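Periplasmic sugar-binding protein (Chloroflexus aurantiacus, PDB 4RXU) binds beta-D-glucopyranose and probably serves as the periplasmic receptor that hands sugars to an ABC-type transporter. Local coordinates at residues I115-L120 and Y129-D134; Y272-Q277 and G290-T295. All coordinates share one frame; numbering follows the deposited sequence.

Contact 1 (I115-L120 and Y129-D134). With BGC (beta-D-glucopyranose), chain C.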
loop_
_atom_site.group_PDB
_atom_site.type_symbol
_atom_site.label_atom_id
_atom_site.label_comp_id
_atom_site.label_asym_id
_atom_site.label_seq_id
_atom_site.Cartn_x
_atom_site.Cartn_y
_atom_site.Cartn_z
ATOM N N ILE A 115 -10.357 5.244 -14.498
ATOM C CA ILE A 115 -10.517 4.729 -13.148
ATOM C C ILE A 115 -9.098 4.517 -12.607
ATOM O O ILE A 115 -8.383 3.589 -12.990
ATOM C CB ILE A 115 -11.266 3.395 -13.131
ATOM C CG1 ILE A 115 -12.647 3.540 -13.789
ATOM C CG2 ILE A 115 -11.368 2.870 -11.702
ATOM C CD1 ILE A 115 -13.457 2.256 -13.845
ATOM N N SER A 116 -8.687 5.400 -11.708
ATOM C CA SER A 116 -7.420 5.222 -11.028
ATOM C C SER A 116 -7.634 4.058 -10.029
ATOM O O SER A 116 -8.668 3.989 -9.380
ATOM C CB SER A 116 -7.046 6.526 -10.330
ATOM O OG SER A 116 -5.675 6.618 -9.990
ATOM N N TYR A 117 -6.668 3.148 -9.970
ATOM C CA TYR A 117 -6.826 1.874 -9.303
ATOM C C TYR A 117 -5.734 1.708 -8.259
ATOM O O TYR A 117 -4.552 1.720 -8.582
ATOM C CB TYR A 117 -6.732 0.749 -10.320
ATOM C CG TYR A 117 -6.910 -0.631 -9.712
ATOM C CD1 TYR A 117 -8.151 -1.116 -9.370
ATOM C CD2 TYR A 117 -5.813 -1.429 -9.468
ATOM C CE1 TYR A 117 -8.295 -2.363 -8.789
ATOM C CE2 TYR A 117 -5.949 -2.688 -8.921
ATOM C CZ TYR A 117 -7.195 -3.139 -8.570
ATOM O OH TYR A 117 -7.304 -4.382 -8.002
ATOM N N ASP A 118 -6.176 1.575 -7.012
ATOM C CA ASP A 118 -5.345 1.416 -5.817
ATOM C C ASP A 118 -4.582 2.683 -5.465
ATOM O O ASP A 118 -4.663 3.147 -4.336
ATOM C CB ASP A 118 -4.380 0.239 -5.877
ATOM C CG ASP A 118 -3.794 -0.039 -4.532
ATOM O OD1 ASP A 118 -4.475 -0.739 -3.747
ATOM O OD2 ASP A 118 -2.694 0.499 -4.222
ATOM N N ARG A 119 -3.794 3.187 -6.412
ATOM C CA ARG A 119 -3.013 4.412 -6.260
ATOM C C ARG A 119 -3.653 5.492 -7.086
ATOM O O ARG A 119 -4.255 5.215 -8.136
ATOM C CB ARG A 119 -1.589 4.223 -6.774
ATOM C CG ARG A 119 -0.794 3.191 -6.035
ATOM C CD ARG A 119 0.537 2.981 -6.723
ATOM N NE ARG A 119 1.387 2.084 -5.980
ATOM C CZ ARG A 119 2.546 1.625 -6.413
ATOM N NH1 ARG A 119 2.977 1.943 -7.626
ATOM N NH2 ARG A 119 3.260 0.833 -5.638
ATOM N N LEU A 120 -3.512 6.721 -6.605
ATOM C CA LEU A 120 -4.147 7.867 -7.214
ATOM C C LEU A 120 -3.235 8.594 -8.209
ATOM O O LEU A 120 -2.109 8.957 -7.897
ATOM C CB LEU A 120 -4.560 8.827 -6.090
ATOM C CG LEU A 120 -5.416 10.037 -6.463
ATOM C CD1 LEU A 120 -6.694 9.632 -7.185
ATOM C CD2 LEU A 120 -5.689 10.862 -5.210
ATOM N N TYR A 129 -12.811 8.261 -11.548
ATOM C CA TYR A 129 -13.080 7.498 -10.299
ATOM C C TYR A 129 -11.775 6.998 -9.743
ATOM O O TYR A 129 -10.789 6.819 -10.483
ATOM C CB TYR A 129 -14.043 6.305 -10.533
ATOM C CG TYR A 129 -15.348 6.793 -11.062
ATOM C CD1 TYR A 129 -16.334 7.263 -10.198
ATOM C CD2 TYR A 129 -15.553 6.909 -12.441
ATOM C CE1 TYR A 129 -17.513 7.802 -10.688
ATOM C CE2 TYR A 129 -16.723 7.455 -12.940
ATOM C CZ TYR A 129 -17.698 7.897 -12.052
ATOM O OH TYR A 129 -18.885 8.428 -12.482
ATOM N N TYR A 130 -11.811 6.720 -8.455
ATOM C CA TYR A 130 -10.690 6.119 -7.745
ATOM C C TYR A 130 -11.177 4.910 -6.920
ATOM O O TYR A 130 -11.891 5.074 -5.934
ATOM C CB TYR A 130 -10.054 7.157 -6.824
ATOM C CG TYR A 130 -8.833 6.698 -6.057
ATOM C CD1 TYR A 130 -7.946 5.760 -6.559
ATOM C CD2 TYR A 130 -8.558 7.241 -4.815
ATOM C CE1 TYR A 130 -6.822 5.380 -5.830
ATOM C CE2 TYR A 130 -7.441 6.903 -4.090
ATOM C CZ TYR A 130 -6.554 5.982 -4.588
ATOM O OH TYR A 130 -5.449 5.677 -3.841
ATOM N N VAL A 131 -10.778 3.731 -7.346
ATOM C CA VAL A 131 -11.061 2.492 -6.641
ATOM C C VAL A 131 -9.870 2.235 -5.727
ATOM O O VAL A 131 -8.744 2.091 -6.175
ATOM C CB VAL A 131 -11.240 1.319 -7.625
ATOM C CG1 VAL A 131 -11.319 -0.008 -6.891
ATOM C CG2 VAL A 131 -12.470 1.536 -8.493
ATOM N N THR A 132 -10.146 2.200 -4.432
ATOM C CA THR A 132 -9.095 2.208 -3.422
ATOM C C THR A 132 -9.491 1.485 -2.140
ATOM O O THR A 132 -10.678 1.373 -1.805
ATOM C CB THR A 132 -8.686 3.677 -3.097
ATOM O OG1 THR A 132 -7.550 3.716 -2.229
ATOM C CG2 THR A 132 -9.837 4.462 -2.418
ATOM N N PHE A 133 -8.475 1.027 -1.423
ATOM C CA PHE A 133 -8.642 0.703 -0.017
ATOM C C PHE A 133 -8.547 1.973 0.819
ATOM O O PHE A 133 -8.070 3.021 0.373
ATOM C CB PHE A 133 -7.587 -0.282 0.450
ATOM C CG PHE A 133 -7.650 -1.613 -0.239
ATOM C CD1 PHE A 133 -8.701 -2.487 -0.017
ATOM C CD2 PHE A 133 -6.641 -1.989 -1.127
ATOM C CE1 PHE A 133 -8.736 -3.707 -0.650
ATOM C CE2 PHE A 133 -6.678 -3.212 -1.750
ATOM C CZ PHE A 133 -7.725 -4.066 -1.505
ATOM N N ASP A 134 -8.987 1.891 2.062
ATOM C CA ASP A 134 -8.877 3.040 2.982
ATOM C C ASP A 134 -7.427 3.133 3.487
ATOM O O ASP A 134 -7.066 2.557 4.511
ATOM C CB ASP A 134 -9.833 2.840 4.152
ATOM C CG ASP A 134 -9.924 4.050 5.080
ATOM O OD1 ASP A 134 -9.024 4.920 5.079
ATOM O OD2 ASP A 134 -10.919 4.125 5.849
HETATM C C2 BGC C . -0.165 -0.630 -2.373
HETATM C C3 BGC C . 0.359 -1.624 -1.355
HETATM C C4 BGC C . 1.681 -2.194 -1.846
HETATM C C5 BGC C . 2.659 -1.080 -2.221
HETATM C C6 BGC C . 3.929 -1.584 -2.869
HETATM C C1 BGC C . 0.922 0.428 -2.461
HETATM O O1 BGC C . 0.520 1.557 -3.179
HETATM O O2 BGC C . -1.407 -0.088 -1.912
HETATM O O3 BGC C . -0.617 -2.649 -1.197
HETATM O O4 BGC C . 2.291 -2.924 -0.764
HETATM O O5 BGC C . 2.050 -0.163 -3.109
HETATM O O6 BGC C . 3.658 -2.488 -3.943
HETATM O O HOH W 1 -5.758 1.230 -2.316
HETATM O O HOH W 2 -3.151 7.298 -3.642
#

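Contact 2 (Y272-Q277 and G290-T295)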
loop_
_atom_site.group_PDB
_atom_site.type_symbol
_atom_site.label_atom_id
_atom_site.label_comp_id
_atom_site.label_asym_id
_atom_site.label_seq_id
_atom_site.Cartn_x
_atom_site.Cartn_y
_atom_site.Cartn_z
ATOM N N TYR A 272 10.996 -7.501 19.088
ATOM C CA TYR A 272 10.517 -6.461 18.193
ATOM C C TYR A 272 9.064 -6.725 17.827
ATOM O O TYR A 272 8.601 -7.884 17.751
ATOM C CB TYR A 272 11.370 -6.320 16.926
ATOM C CG TYR A 272 11.327 -7.521 16.015
ATOM C CD1 TYR A 272 10.308 -7.683 15.078
ATOM C CD2 TYR A 272 12.336 -8.485 16.064
ATOM C CE1 TYR A 272 10.265 -8.803 14.254
ATOM C CE2 TYR A 272 12.311 -9.608 15.239
ATOM C CZ TYR A 272 11.278 -9.770 14.345
ATOM O OH TYR A 272 11.270 -10.891 13.543
ATOM N N PHE A 273 8.351 -5.614 17.646
ATOM C CA PHE A 273 7.002 -5.573 17.111
ATOM C C PHE A 273 7.080 -4.912 15.747
ATOM O O PHE A 273 7.675 -3.847 15.613
ATOM C CB PHE A 273 6.099 -4.784 18.058
ATOM C CG PHE A 273 5.941 -5.428 19.398
ATOM C CD1 PHE A 273 6.841 -5.168 20.428
ATOM C CD2 PHE A 273 4.904 -6.309 19.620
ATOM C CE1 PHE A 273 6.690 -5.777 21.660
ATOM C CE2 PHE A 273 4.753 -6.919 20.848
ATOM C CZ PHE A 273 5.649 -6.654 21.864
ATOM N N VAL A 274 6.550 -5.556 14.714
ATOM C CA VAL A 274 6.669 -5.033 13.356
ATOM C C VAL A 274 5.353 -5.186 12.604
ATOM O O VAL A 274 4.656 -6.212 12.686
ATOM C CB VAL A 274 7.807 -5.695 12.537
ATOM C CG1 VAL A 274 7.563 -7.185 12.309
ATOM C CG2 VAL A 274 8.019 -4.943 11.231
ATOM N N THR A 275 5.043 -4.145 11.839
ATOM C CA THR A 275 3.802 -4.025 11.097
ATOM C C THR A 275 3.995 -4.449 9.651
ATOM O O THR A 275 5.086 -4.803 9.250
ATOM C CB THR A 275 3.272 -2.578 11.162
ATOM O OG1 THR A 275 4.192 -1.696 10.521
ATOM C CG2 THR A 275 3.061 -2.160 12.575
ATOM N N GLY A 276 2.905 -4.433 8.889
ATOM C CA GLY A 276 2.948 -4.718 7.451
ATOM C C GLY A 276 1.585 -4.534 6.813
ATOM O O GLY A 276 0.659 -4.046 7.436
ATOM N N GLN A 277 1.492 -4.873 5.535
ATOM C CA GLN A 277 0.212 -4.929 4.849
ATOM C C GLN A 277 0.337 -5.741 3.572
ATOM O O GLN A 277 1.430 -5.874 3.038
ATOM C CB GLN A 277 -0.324 -3.538 4.486
ATOM C CG GLN A 277 0.434 -2.847 3.370
ATOM C CD GLN A 277 -0.178 -1.507 3.031
ATOM O OE1 GLN A 277 -1.324 -1.426 2.585
ATOM N NE2 GLN A 277 0.579 -0.448 3.253
ATOM N N GLY A 290 5.750 -16.240 14.354
ATOM C CA GLY A 290 6.179 -15.266 15.351
ATOM C C GLY A 290 7.297 -14.336 14.914
ATOM O O GLY A 290 8.013 -13.808 15.750
ATOM N N ARG A 291 7.432 -14.139 13.612
ATOM C CA ARG A 291 8.518 -13.309 13.051
ATOM C C ARG A 291 8.035 -11.978 12.523
ATOM O O ARG A 291 8.851 -11.085 12.322
ATOM C CB ARG A 291 9.251 -14.041 11.933
ATOM C CG ARG A 291 9.804 -15.406 12.326
ATOM C CD ARG A 291 10.875 -15.847 11.378
ATOM N NE ARG A 291 12.033 -15.011 11.634
ATOM C CZ ARG A 291 12.999 -14.751 10.769
ATOM N NH1 ARG A 291 12.984 -15.264 9.551
ATOM N NH2 ARG A 291 13.986 -13.958 11.147
ATOM N N GLN A 292 6.724 -11.839 12.329
ATOM C CA GLN A 292 6.116 -10.568 11.977
ATOM C C GLN A 292 4.875 -10.472 12.840
ATOM O O GLN A 292 4.212 -11.460 13.072
ATOM C CB GLN A 292 5.758 -10.550 10.493
ATOM C CG GLN A 292 4.950 -9.334 10.033
ATOM C CD GLN A 292 4.744 -9.274 8.518
ATOM O OE1 GLN A 292 5.548 -9.800 7.724
ATOM N NE2 GLN A 292 3.703 -8.548 8.103
ATOM N N SER A 293 4.564 -9.294 13.340
ATOM C CA SER A 293 3.513 -9.164 14.356
ATOM C C SER A 293 2.110 -9.103 13.778
ATOM O O SER A 293 1.159 -9.656 14.317
ATOM C CB SER A 293 3.754 -7.911 15.227
ATOM O OG SER A 293 5.073 -7.877 15.696
ATOM N N MET A 294 1.979 -8.391 12.672
ATOM C CA MET A 294 0.685 -8.176 12.061
ATOM C C MET A 294 0.825 -7.800 10.622
ATOM O O MET A 294 1.875 -7.365 10.182
ATOM C CB MET A 294 -0.103 -7.066 12.764
ATOM C CG MET A 294 0.508 -5.670 12.630
ATOM S SD MET A 294 0.002 -4.675 11.139
ATOM C CE MET A 294 -1.364 -3.753 11.878
ATOM N N THR A 295 -0.280 -7.961 9.902
ATOM C CA THR A 295 -0.411 -7.392 8.577
ATOM C C THR A 295 -1.813 -6.789 8.446
ATOM O O THR A 295 -2.786 -7.291 9.001
ATOM C CB THR A 295 -0.145 -8.423 7.439
ATOM O OG1 THR A 295 -0.023 -7.755 6.172
ATOM C CG2 THR A 295 -1.258 -9.469 7.364
HETATM O O HOH W 3 12.491 -13.363 13.900
#

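Contact 1 (I115-L120 and Y129-D134)
Y130 slides its ring under L120, the side chains crossing at about a right angle, and reaches the turn that carries D118 and R119. With CG anti to the backbone N (chi1 -178°), the ring heads over the neighbouring strand. Y130 CB lies 4.2 Å from L120 CD1. CG and CD2 sit beneath that methyl, which makes a CH-pi contact 3.9 Å from the ring centroid, while T132 CB covers the opposite face. CD1 brings the ring edge against S116 O, and CE1 comes 3.4 Å from R119 C. Y130 CE2 and CZ meet L120 CB at 4.0 and 3.8 Å. Y130 OH donates to D118 O over 2.7 Å, from above the carbonyl plane. Water 2 donates to the same hydroxyl and accepts from L120 N. D118 O also receives bonds from water 1 and N168.

The strands pair in parallel: S116 N to Y129 O, V131 N to S116 O, and D118 N to V131 O at 2.7 Å. S116 OG holds the turn, donating to R119 O on an in-plane lone pair. D118 OD2 accepts from glucose O2 at 2.7 Å, and R44 forms a salt bridge with OD1. The extended R119 chain gives NE to O1 and NH2 to O5, both nearly straight at 169°; E42 forms a salt bridge with NH2. Ligand residues on the loop at the C-terminal end of a parallel strand are characteristic of the periplasmic binding protein fold.

Contact 2 (Y272-Q277 and G290-T295)
V274 and S293 share two hydrogen bonds that tie the end of strand 269-274 to the loop beside it. V274 N donates to S293 OG over 2.9 Å at 163°, using a serine hydroxyl where a neighbouring strand would offer a carbonyl. In return, V274 O accepts from S293 N at 3.2 Å, and more weakly from M294 N.

The aromatic hydroxyl supplies a second polar link. With CG between the backbone N and the carbonyl carbon (chi1 65°), the Y272 ring turns its tip to the loop, where OH donates to R291 O at 2.7 Å, the oxygen lying at the ring edge. Water 3 donates to the same OH and accepts from R291 NE. A phenylalanine here would probably leave R291 O without this donor and water 3 without one of its partners, loosening the hold on the loop.

Van der Waals contacts fill in between: V274 CG1 presses on Q292 CA at 3.7 Å, and the bent M294 chain brings SD to 3.9 Å from T275 CB.

Two further polar links remain. M294 SD takes a weak, long bond from G276 N. Within the loop, Q292 NE2 points straight at M294 O (3.0 Å, 177°) and also bonds D253, while S283 holds OE1. The loop runs along the outermost strand, 269-274, of the four-stranded parallel sheet without joining it as a strand, at the edge of an alpha/beta domain of the periplasmic binding protein fold.

In the fold
Contact 1 comes first along the chain and is complete well before contact 2 begins; they lie on opposite sides of the chain's centre, their centres 26 Å apart and nearest atoms about 7 Å apart. Contact 1 belongs to the mixed sheet of one lobe, contact 2 to the edge of the four-stranded parallel sheet of the other. The chain swaps lobes near each: helix 135-148, following contact 1, packs on T275 and M294, while strand 295-298, entered from contact 2, joins the first sheet and leads to helix 300-315, which packs on Y117 and V131. Glucose sits between, touched by D118 and R119 from one side and Q277 from the other, the two-lobed cleft of a periplasmic binding protein.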